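Local coordinates for protein glucosamine-6-phosphate deaminase (Bacillus subtilis, PDB 2BKX) that belongs to the glucosamine-6-phosphate isomerase/6-phosphogluconolactonase family, of Rossmann-like fold, and holds fructose-6-phosphate in its pocket, at residues A[162-165]-A[166-169]; A[136-139]-A[140-143]; A[232-235]-A[236-239]; A[84-87]-A[88-92]. All coordinates share one frame; numbering follows the deposited sequence. Where two conformers were deposited one is given.

Interaction 1 (A[162-165]-A[166-169]); sequences RQAN and ARYF. With F6R (fructose -6-phosphate), chain C.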
loop_
_atom_site.group_PDB
_atom_site.type_symbol
_atom_site.label_atom_id
_atom_site.label_comp_id
_atom_site.label_asym_id
_atom_site.label_seq_id
_atom_site.Cartn_x
_atom_site.Cartn_y
_atom_site.Cartn_z
ATOM N N ARG A 162 -10.762 5.819 10.315
ATOM C CA ARG A 162 -10.421 7.094 10.984
ATOM C C ARG A 162 -9.936 6.836 12.419
ATOM O O ARG A 162 -8.965 7.450 12.870
ATOM C CB ARG A 162 -11.635 8.034 10.941
ATOM C CG ARG A 162 -11.965 8.416 9.513
ATOM C CD ARG A 162 -13.089 9.401 9.402
ATOM N NE ARG A 162 -12.676 10.716 9.885
ATOM C CZ ARG A 162 -13.258 11.426 10.841
ATOM N NH1 ARG A 162 -14.317 10.978 11.502
ATOM N NH2 ARG A 162 -12.743 12.599 11.160
ATOM N N GLN A 163 -10.611 5.919 13.119
ATOM C CA GLN A 163 -10.224 5.537 14.484
ATOM C C GLN A 163 -8.795 4.978 14.483
ATOM O O GLN A 163 -7.960 5.351 15.314
ATOM C CB GLN A 163 -11.253 4.515 15.017
ATOM C CG GLN A 163 -11.104 3.990 16.417
ATOM C CD GLN A 163 -12.124 2.877 16.732
ATOM O OE1 GLN A 163 -12.695 2.846 17.839
ATOM N NE2 GLN A 163 -12.382 1.977 15.769
ATOM N N ALA A 164 -8.487 4.087 13.532
ATOM C CA ALA A 164 -7.174 3.473 13.469
ATOM C C ALA A 164 -6.055 4.479 13.175
ATOM O O ALA A 164 -4.949 4.370 13.679
ATOM C CB ALA A 164 -7.155 2.389 12.440
ATOM N N ASN A 165 -6.337 5.427 12.302
ATOM C CA ASN A 165 -5.317 6.329 11.820
ATOM C C ASN A 165 -5.205 7.582 12.683
ATOM O O ASN A 165 -4.287 8.347 12.492
ATOM C CB ASN A 165 -5.568 6.696 10.346
ATOM C CG ASN A 165 -5.319 5.540 9.398
ATOM O OD1 ASN A 165 -5.079 4.417 9.858
ATOM N ND2 ASN A 165 -5.407 5.797 8.099
ATOM N N ALA A 166 -6.107 7.744 13.659
ATOM C CA ALA A 166 -6.084 8.917 14.535
ATOM C C ALA A 166 -4.748 9.096 15.254
ATOM O O ALA A 166 -4.343 10.234 15.563
ATOM C CB ALA A 166 -7.253 8.881 15.544
ATOM N N ARG A 167 -4.064 7.991 15.536
ATOM C CA ARG A 167 -2.756 8.004 16.198
ATOM C C ARG A 167 -1.739 8.879 15.515
ATOM O O ARG A 167 -0.798 9.330 16.129
ATOM C CB ARG A 167 -2.207 6.567 16.334
ATOM C CG ARG A 167 -1.872 5.876 15.017
ATOM C CD ARG A 167 -1.844 4.279 15.122
ATOM N NE ARG A 167 -1.079 3.562 14.046
ATOM C CZ ARG A 167 -1.565 2.785 13.041
ATOM N NH1 ARG A 167 -2.881 2.507 12.921
ATOM N NH2 ARG A 167 -0.714 2.196 12.149
ATOM N N TYR A 168 -1.932 9.130 14.220
ATOM C CA TYR A 168 -0.975 9.962 13.477
ATOM C C TYR A 168 -1.303 11.443 13.416
ATOM O O TYR A 168 -0.495 12.220 12.891
ATOM C CB TYR A 168 -0.885 9.406 12.057
ATOM C CG TYR A 168 -0.299 7.999 12.036
ATOM C CD1 TYR A 168 -1.012 6.931 11.537
ATOM C CD2 TYR A 168 0.930 7.725 12.626
ATOM C CE1 TYR A 168 -0.487 5.673 11.519
ATOM C CE2 TYR A 168 1.473 6.463 12.624
ATOM C CZ TYR A 168 0.760 5.432 12.064
ATOM O OH TYR A 168 1.309 4.177 12.100
ATOM N N PHE A 169 -2.474 11.836 13.914
ATOM C CA PHE A 169 -2.965 13.206 13.789
ATOM C C PHE A 169 -2.930 13.951 15.110
ATOM O O PHE A 169 -2.935 13.321 16.161
ATOM C CB PHE A 169 -4.379 13.186 13.215
ATOM C CG PHE A 169 -4.414 12.868 11.765
ATOM C CD1 PHE A 169 -4.377 11.550 11.341
ATOM C CD2 PHE A 169 -4.453 13.864 10.823
ATOM C CE1 PHE A 169 -4.384 11.248 10.001
ATOM C CE2 PHE A 169 -4.462 13.556 9.489
ATOM C CZ PHE A 169 -4.446 12.263 9.081
HETATM C C1 F6R C . -1.648 2.062 2.652
HETATM C C2 F6R C . -3.130 1.749 2.582
HETATM C C3 F6R C . -3.980 1.198 3.734
HETATM C C4 F6R C . -3.150 0.612 4.894
HETATM C C5 F6R C . -3.996 0.039 6.019
HETATM C C6 F6R C . -3.131 -0.478 7.163
HETATM O O1 F6R C . -1.226 2.925 1.578
HETATM O O2 F6R C . -3.662 1.907 1.505
HETATM O O3 F6R C . -4.767 0.129 3.239
HETATM O O4 F6R C . -2.313 -0.412 4.367
HETATM O O5 F6R C . -4.944 0.982 6.503
HETATM O O6 F6R C . -2.459 0.638 7.767
HETATM P P F6R C . -1.303 0.364 8.833
HETATM O O1P F6R C . -0.148 -0.226 8.071
HETATM O O2P F6R C . -1.868 -0.630 9.812
HETATM O O3P F6R C . -0.959 1.685 9.441
HETATM O O HOH W 1 -5.354 5.434 16.446
#
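Arg167 reaches back to the carbonyl of Ala164 near the C-terminal end of helix 159-165, in the Rossmann-like fold, where the chain runs on into the ligand pocket. Its CG lies between the backbone N and the carbonyl carbon (chi1 66°), and the chain then runs extended to NE. This course takes CD past Ala164 O at 3.4 Å and sets NH1 2.9 Å from the same oxygen. The NH1 bond is bent. Its donor stands above the carbonyl plane, while the oxygen sits at the guanidinium edge, somewhat tilted from the plane. NH2 faces the other way and gives a hydrogen bond of 2.8 Å to O3P of fructose-6-phosphate. The guanidinium is thus held between a helix-end carbonyl and a phosphate oxygen, which limits its rotation.

Tyr168 backs this arginine. Arg167 CG lies over the centre of the tyrosine ring, 3.7 Å above its plane. Tyr168 CE1 lies against one face of the guanidinium, and Tyr168 OH takes a weak bond from Arg167 NH2.

The backbone turn is closed by Tyr168 N, which binds Asn165 O at 3.0 Å in a nearly straight bond. A water donates to Gln163 O and, more weakly, to Ala164 O. The Asn165 amide turns to another partner, with ND2 bonded to Tyr69 OH. Phe169 presents the edge of its ring to the backbone carbonyl of the same asparagine, with CD1 3.4 Å from Asn165 O.

Interaction 2 (A[136-139]-A[140-143]); sequences NGHI and GFNE. With F6R (fructose -6-phosphate), chain C.
His138 and Asn136 both carry CG between the backbone N and the carbonyl carbon (chi1 72° and 63°), and Glu143 bends at chi2; these torsions bring the imidazole and the amide to Glu143 OE1. The motif is a His-carboxylate hydrogen bond in the pocket loop between strands 128-131 and 153-156. His138 ND1 and Asn136 ND2 each donate to OE1 at 2.9 Å, from opposite faces of the carboxylate. The amide bond is the straighter of the two, and the amide and carboxylate planes are almost perpendicular. Glu143 OE2 is taken up by Thr161 and by Asn158 N, so the carboxylate is fixed at both oxygens.

At the second nitrogen, NE2 meets O5 of fructose-6-phosphate at 2.7 Å, with the oxygen in the ring plane. Phe141 turns an edge to one face of the imidazole in a T-shaped stack, its ring centroid 5.7 Å from that of His138. The ring is therefore held by bonds at both nitrogens and by packing on a face.

Asn136 OD1 accepts from His138 N, closing an Asx turn. Gly140 O accepts a hydrogen bond from the ligand O3 at 2.7 Å. Within the loop, Ile139 O is gripped twice by one residue: Asn142 N and Asn142 ND2 reach it from opposite faces of the carbonyl, each at 2.9 Å.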
loop_
_atom_site.group_PDB
_atom_site.type_symbol
_atom_site.label_atom_id
_atom_site.label_comp_id
_atom_site.label_asym_id
_atom_site.label_seq_id
_atom_site.Cartn_x
_atom_site.Cartn_y
_atom_site.Cartn_z
ATOM N N ASN A 136 -10.516 -3.918 9.090
ATOM C CA ASN A 136 -11.718 -4.409 8.465
ATOM C C ASN A 136 -11.504 -5.087 7.104
ATOM O O ASN A 136 -12.452 -5.313 6.357
ATOM C CB ASN A 136 -12.732 -3.263 8.270
ATOM C CG ASN A 136 -12.223 -2.176 7.350
ATOM O OD1 ASN A 136 -11.114 -2.270 6.816
ATOM N ND2 ASN A 136 -13.031 -1.146 7.143
ATOM N N GLY A 137 -10.253 -5.377 6.763
ATOM C CA GLY A 137 -9.956 -6.006 5.496
ATOM C C GLY A 137 -9.795 -5.091 4.303
ATOM O O GLY A 137 -9.562 -5.573 3.200
ATOM N N HIS A 138 -9.828 -3.769 4.511
ATOM C CA HIS A 138 -9.611 -2.898 3.369
ATOM C C HIS A 138 -8.232 -3.090 2.781
ATOM O O HIS A 138 -7.286 -3.436 3.469
ATOM C CB HIS A 138 -9.945 -1.422 3.639
ATOM C CG HIS A 138 -9.009 -0.651 4.519
ATOM N ND1 HIS A 138 -9.494 0.204 5.474
ATOM C CD2 HIS A 138 -7.668 -0.533 4.565
ATOM C CE1 HIS A 138 -8.486 0.810 6.080
ATOM N NE2 HIS A 138 -7.363 0.388 5.536
ATOM N N ILE A 139 -8.134 -2.826 1.493
ATOM C CA ILE A 139 -6.863 -2.722 0.760
ATOM C C ILE A 139 -6.909 -1.396 0.017
ATOM O O ILE A 139 -7.947 -0.989 -0.469
ATOM C CB ILE A 139 -6.552 -3.933 -0.141
ATOM C CG1 ILE A 139 -7.673 -4.202 -1.127
ATOM C CG2 ILE A 139 -6.272 -5.159 0.726
ATOM C CD1 ILE A 139 -7.364 -5.274 -2.194
ATOM N N GLY A 140 -5.800 -0.698 -0.027
ATOM C CA GLY A 140 -5.862 0.736 -0.268
ATOM C C GLY A 140 -6.868 1.345 0.706
ATOM O O GLY A 140 -6.903 0.950 1.866
ATOM N N PHE A 141 -7.715 2.247 0.226
ATOM C CA PHE A 141 -8.886 2.669 1.016
ATOM C C PHE A 141 -10.189 2.172 0.402
ATOM O O PHE A 141 -11.260 2.823 0.486
ATOM C CB PHE A 141 -8.909 4.172 1.264
ATOM C CG PHE A 141 -7.899 4.662 2.283
ATOM C CD1 PHE A 141 -7.274 5.854 2.046
ATOM C CD2 PHE A 141 -7.641 3.986 3.484
ATOM C CE1 PHE A 141 -6.400 6.415 3.003
ATOM C CE2 PHE A 141 -6.738 4.530 4.422
ATOM C CZ PHE A 141 -6.141 5.738 4.179
ATOM N N ASN A 142 -10.110 0.987 -0.201
ATOM C CA ASN A 142 -11.302 0.270 -0.666
ATOM C C ASN A 142 -11.961 -0.416 0.507
ATOM O O ASN A 142 -11.474 -1.454 0.954
ATOM C CB ASN A 142 -10.931 -0.735 -1.754
ATOM C CG ASN A 142 -10.326 -0.071 -2.947
ATOM O OD1 ASN A 142 -11.046 0.523 -3.766
ATOM N ND2 ASN A 142 -9.021 -0.195 -3.094
ATOM N N GLU A 143 -13.001 0.236 1.049
ATOM C CA GLU A 143 -13.662 -0.243 2.254
ATOM C C GLU A 143 -14.649 -1.351 1.924
ATOM O O GLU A 143 -15.027 -1.545 0.763
ATOM C CB GLU A 143 -14.377 0.899 2.960
ATOM C CG GLU A 143 -13.476 2.066 3.381
ATOM C CD GLU A 143 -12.672 1.878 4.640
ATOM O OE1 GLU A 143 -12.333 0.736 5.002
ATOM O OE2 GLU A 143 -12.370 2.885 5.340
HETATM C C1 F6R C . -1.648 2.062 2.652
HETATM C C2 F6R C . -3.130 1.749 2.582
HETATM C C3 F6R C . -3.980 1.198 3.734
HETATM C C4 F6R C . -3.150 0.612 4.894
HETATM C C5 F6R C . -3.996 0.039 6.019
HETATM C C6 F6R C . -3.131 -0.478 7.163
HETATM O O1 F6R C . -1.226 2.925 1.578
HETATM O O2 F6R C . -3.662 1.907 1.505
HETATM O O3 F6R C . -4.767 0.129 3.239
HETATM O O4 F6R C . -2.313 -0.412 4.367
HETATM O O5 F6R C . -4.944 0.982 6.503
HETATM O O6 F6R C . -2.459 0.638 7.767
HETATM P P F6R C . -1.303 0.364 8.833
HETATM O O1P F6R C . -0.148 -0.226 8.071
HETATM O O2P F6R C . -1.868 -0.630 9.812
HETATM O O3P F6R C . -0.959 1.685 9.441
#

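Interaction 3 (A[232-235]-A[236-239]); sequences LIDR and EAAS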
loop_
_atom_site.group_PDB
_atom_site.type_symbol
_atom_site.label_atom_id
_atom_site.label_comp_id
_atom_site.label_asym_id
_atom_site.label_seq_id
_atom_site.Cartn_x
_atom_site.Cartn_y
_atom_site.Cartn_z
ATOM N N LEU A 232 2.926 -11.748 3.990
ATOM C CA LEU A 232 3.860 -11.875 5.095
ATOM C C LEU A 232 3.124 -11.501 6.358
ATOM O O LEU A 232 2.545 -10.412 6.427
ATOM C CB LEU A 232 5.090 -11.001 4.894
ATOM C CG LEU A 232 5.872 -11.202 3.610
ATOM C CD1 LEU A 232 7.063 -10.234 3.623
ATOM C CD2 LEU A 232 6.308 -12.613 3.379
ATOM N N ILE A 233 3.136 -12.400 7.360
ATOM C CA ILE A 233 2.344 -12.187 8.578
ATOM C C ILE A 233 3.246 -12.439 9.766
ATOM O O ILE A 233 3.807 -13.524 9.866
ATOM C CB ILE A 233 1.169 -13.160 8.629
ATOM C CG1 ILE A 233 0.340 -13.096 7.317
ATOM C CG2 ILE A 233 0.265 -12.861 9.803
ATOM C CD1 ILE A 233 -0.780 -14.140 7.170
ATOM N N ASP A 234 3.383 -11.464 10.653
ATOM C CA ASP A 234 4.166 -11.710 11.863
ATOM C C ASP A 234 3.376 -12.492 12.911
ATOM O O ASP A 234 2.196 -12.768 12.740
ATOM C CB ASP A 234 4.857 -10.471 12.384
ATOM C CG ASP A 234 3.951 -9.474 13.033
ATOM O OD1 ASP A 234 2.758 -9.753 13.319
ATOM O OD2 ASP A 234 4.476 -8.371 13.312
ATOM N N ARG A 235 4.048 -12.918 13.982
ATOM C CA ARG A 235 3.458 -13.849 14.968
ATOM C C ARG A 235 2.210 -13.262 15.600
ATOM O O ARG A 235 1.201 -13.919 15.766
ATOM C CB ARG A 235 4.493 -14.238 16.036
ATOM C CG ARG A 235 5.666 -14.935 15.453
ATOM C CD ARG A 235 5.374 -16.325 14.955
ATOM N NE ARG A 235 6.362 -16.754 13.963
ATOM C CZ ARG A 235 6.478 -17.987 13.479
ATOM N NH1 ARG A 235 7.424 -18.245 12.574
ATOM N NH2 ARG A 235 5.650 -18.954 13.871
ATOM N N GLU A 236 2.247 -11.995 15.927
ATOM C CA GLU A 236 1.127 -11.348 16.564
ATOM C C GLU A 236 -0.084 -11.288 15.632
ATOM O O GLU A 236 -1.229 -11.468 16.044
ATOM C CB GLU A 236 1.545 -9.960 17.031
ATOM C CG GLU A 236 2.481 -9.978 18.260
ATOM C CD GLU A 236 3.859 -10.554 17.979
ATOM O OE1 GLU A 236 4.398 -10.322 16.869
ATOM O OE2 GLU A 236 4.430 -11.246 18.878
ATOM N N ALA A 237 0.167 -11.029 14.361
ATOM C CA ALA A 237 -0.912 -10.982 13.388
ATOM C C ALA A 237 -1.488 -12.356 13.077
ATOM O O ALA A 237 -2.626 -12.433 12.631
ATOM C CB ALA A 237 -0.417 -10.315 12.134
ATOM N N ALA A 238 -0.708 -13.411 13.324
ATOM C CA ALA A 238 -1.106 -14.791 13.016
ATOM C C ALA A 238 -1.835 -15.488 14.158
ATOM O O ALA A 238 -2.226 -16.637 14.005
ATOM C CB ALA A 238 0.111 -15.634 12.618
ATOM N N SER A 239 -2.047 -14.775 15.258
ATOM C CA SER A 239 -2.472 -15.399 16.525
ATOM C C SER A 239 -3.887 -15.950 16.556
ATOM O O SER A 239 -4.228 -16.732 17.449
ATOM C CB SER A 239 -2.240 -14.428 17.694
ATOM O OG SER A 239 -2.990 -13.213 17.599
HETATM O O HOH W 2 4.591 -7.776 15.870
#
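Near the end of strand 229-234 the chain bends, with Ala238 N making weak bonds to both Asp234 O and Arg235 O, and Glu236 to Ser239 forms a type I beta turn. The Asp234 carboxylate bonds into this bend. With its CG tucked between the backbone N and the carbonyl carbon (chi1 73°), OD1 swings forward to accept from Ala237 N at 3.1 Å. The N-H meets this oxygen nearly along the C-O axis. OD1 also takes Gly199 N, and OD2 takes Ser198 OG, so the same carboxylate ties the turn to the residues after strand 193-197.

Glu236 approaches as a second acid. Its bent chain places OE1 4.0 Å from Asp234 OD1, and the two carboxylate planes are nearly perpendicular. A water bridges them, donating to Asp234 OD2 at 2.6 Å and to Glu236 OE1 at 2.7 Å. This would be expected to ease the repulsion of the like charges.

Ile233 CG2 packs on Ala237 CB at 3.5 Å and more loosely on Ala238 CB. Arg235 leads away from the turn to a salt bridge with Glu5 on the neighbouring parallel strand 2-6. The whole is a turn held by an aspartate at the C-terminal end of a parallel strand of the Rossmann-like sheet.

Interaction 4 (A[84-87]-A[88-92]); sequences MNDR and FFQHI
Met84 packs against the ring of Phe89 near the end of helix 80-89, within the beta-alpha-beta unit of strand 62-69, this helix and strand 99-100. Its CB lies over one face of the Phe89 ring in a CH-pi contact, 4.0 Å from the centroid and 3.6 Å from CE2. From CB the chain bends at chi2 (-52°) and again at chi3 (-63°). The folded shape brings CE back to the same ring, 3.8 Å from Phe89 CE1, and it also comes 4.1 Å from Phe88 CD2. The methionine thus touches both phenylalanines.

The backbone bonds widen here to a pi-type turn. Phe89 N bonds to Met84 O at 2.9 Å, and Gln90 N bonds to Asn85 O. The carbonyl oxygen of Met84 also lies against a face of the Phe89 ring, toward its rim. Asn85 OD1 sits at the edge of that ring, with the amide plane nearly perpendicular to it, while ND2 bonds to His81 O. His99 stacks with the Phe89 ring as well.

Further on, a water joins the helix to the turn: it donates to Asp86 O at 2.9 Å and lies 2.8 Å from His91 NE2.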
loop_
_atom_site.group_PDB
_atom_site.type_symbol
_atom_site.label_atom_id
_atom_site.label_comp_id
_atom_site.label_asym_id
_atom_site.label_seq_id
_atom_site.Cartn_x
_atom_site.Cartn_y
_atom_site.Cartn_z
ATOM N N MET A 84 5.863 9.583 1.929
ATOM C CA MET A 84 6.735 8.872 0.991
ATOM C C MET A 84 8.057 9.591 0.808
ATOM O O MET A 84 9.106 8.951 0.644
ATOM C CB MET A 84 6.008 8.691 -0.338
ATOM C CG MET A 84 4.881 7.691 -0.322
ATOM S SD MET A 84 5.323 6.042 0.340
ATOM C CE MET A 84 6.547 5.566 -0.862
ATOM N N ASN A 85 8.021 10.913 0.774
ATOM C CA ASN A 85 9.247 11.683 0.657
ATOM C C ASN A 85 10.130 11.482 1.863
ATOM O O ASN A 85 11.338 11.247 1.757
ATOM C CB ASN A 85 8.952 13.146 0.409
ATOM C CG ASN A 85 8.679 13.397 -1.062
ATOM O OD1 ASN A 85 9.624 13.522 -1.859
ATOM N ND2 ASN A 85 7.386 13.381 -1.463
ATOM N N ASP A 86 9.518 11.569 3.033
ATOM C CA ASP A 86 10.284 11.468 4.299
ATOM C C ASP A 86 10.851 10.053 4.518
ATOM O O ASP A 86 12.023 9.893 4.891
ATOM C CB ASP A 86 9.369 11.829 5.481
ATOM C CG ASP A 86 10.062 11.720 6.824
ATOM O OD1 ASP A 86 10.973 12.510 7.051
ATOM O OD2 ASP A 86 9.675 10.850 7.644
ATOM N N ARG A 87 10.044 9.026 4.284
ATOM C CA ARG A 87 10.466 7.666 4.614
ATOM C C ARG A 87 11.336 7.040 3.510
ATOM O O ARG A 87 12.014 6.052 3.738
ATOM C CB ARG A 87 9.264 6.745 4.760
ATOM C CG ARG A 87 8.589 6.671 6.117
ATOM C CD ARG A 87 7.991 7.932 6.591
ATOM N NE ARG A 87 7.092 7.686 7.728
ATOM C CZ ARG A 87 6.274 8.597 8.262
ATOM N NH1 ARG A 87 5.484 8.263 9.275
ATOM N NH2 ARG A 87 6.214 9.841 7.782
ATOM N N PHE A 88 11.226 7.538 2.281
ATOM C CA PHE A 88 11.765 6.817 1.141
ATOM C C PHE A 88 12.448 7.686 0.109
ATOM O O PHE A 88 13.667 7.561 -0.077
ATOM C CB PHE A 88 10.684 5.941 0.519
ATOM C CG PHE A 88 11.193 4.887 -0.442
ATOM C CD1 PHE A 88 12.317 4.125 -0.171
ATOM C CD2 PHE A 88 10.523 4.659 -1.604
ATOM C CE1 PHE A 88 12.723 3.131 -1.053
ATOM C CE2 PHE A 88 10.908 3.663 -2.500
ATOM C CZ PHE A 88 12.034 2.896 -2.205
ATOM N N PHE A 89 11.706 8.577 -0.545
ATOM C CA PHE A 89 12.269 9.226 -1.717
ATOM C C PHE A 89 13.480 10.060 -1.382
ATOM O O PHE A 89 14.440 10.094 -2.176
ATOM C CB PHE A 89 11.260 10.122 -2.416
ATOM C CG PHE A 89 9.956 9.446 -2.804
ATOM C CD1 PHE A 89 9.855 8.067 -3.034
ATOM C CD2 PHE A 89 8.817 10.228 -3.005
ATOM C CE1 PHE A 89 8.631 7.499 -3.417
ATOM C CE2 PHE A 89 7.601 9.649 -3.387
ATOM C CZ PHE A 89 7.527 8.297 -3.576
ATOM N N GLN A 90 13.493 10.703 -0.223
ATOM C CA GLN A 90 14.650 11.584 0.097
ATOM C C GLN A 90 15.972 10.837 0.286
ATOM O O GLN A 90 17.028 11.456 0.332
ATOM C CB GLN A 90 14.379 12.438 1.332
ATOM C CG GLN A 90 14.429 11.706 2.687
ATOM C CD GLN A 90 14.388 12.631 3.905
ATOM O OE1 GLN A 90 13.710 12.339 4.934
ATOM N NE2 GLN A 90 15.127 13.726 3.821
ATOM N N HIS A 91 15.900 9.521 0.432
ATOM C CA HIS A 91 17.011 8.689 0.830
ATOM C C HIS A 91 17.546 7.825 -0.298
ATOM O O HIS A 91 18.508 7.087 -0.078
ATOM C CB HIS A 91 16.564 7.772 1.996
ATOM C CG HIS A 91 16.180 8.504 3.228
ATOM N ND1 HIS A 91 17.052 9.321 3.912
ATOM C CD2 HIS A 91 15.016 8.522 3.929
ATOM C CE1 HIS A 91 16.431 9.841 4.959
ATOM N NE2 HIS A 91 15.196 9.370 4.994
ATOM N N ILE A 92 16.974 7.908 -1.490
ATOM C CA ILE A 92 17.346 7.053 -2.604
ATOM C C ILE A 92 17.730 7.866 -3.845
ATOM O O ILE A 92 17.487 9.069 -3.906
ATOM C CB ILE A 92 16.198 6.048 -2.959
ATOM C CG1 ILE A 92 14.932 6.776 -3.406
ATOM C CG2 ILE A 92 15.901 5.150 -1.756
ATOM C CD1 ILE A 92 13.828 5.839 -3.872
HETATM O O HOH W 3 13.552 9.037 7.248
#

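Overall arrangement
Along the chain the order is interaction 4, interaction 2, interaction 1, interaction 3, one after another without overlap. Interactions 1 and 2 are neighbours. Their centres are 15 Å apart, they touch where Asn165 packs on Phe141, and both hold the same fructose-6-phosphate, one at its phosphate and the other at its O5 and O3. Interaction 4 lies on a helix on the opposite side of the chain's centre from interaction 2, about 25 Å away between centres; the side chain of Met84 lies about 7 Å from the ligand. Interaction 3 ends a strand of the mixed sheet, 19 Å from interaction 2 and 27 Å from interaction 4, centre to centre. Interactions 1 and 2 thus supply pocket residues, while 3 and 4 are packing in other parts of the fold.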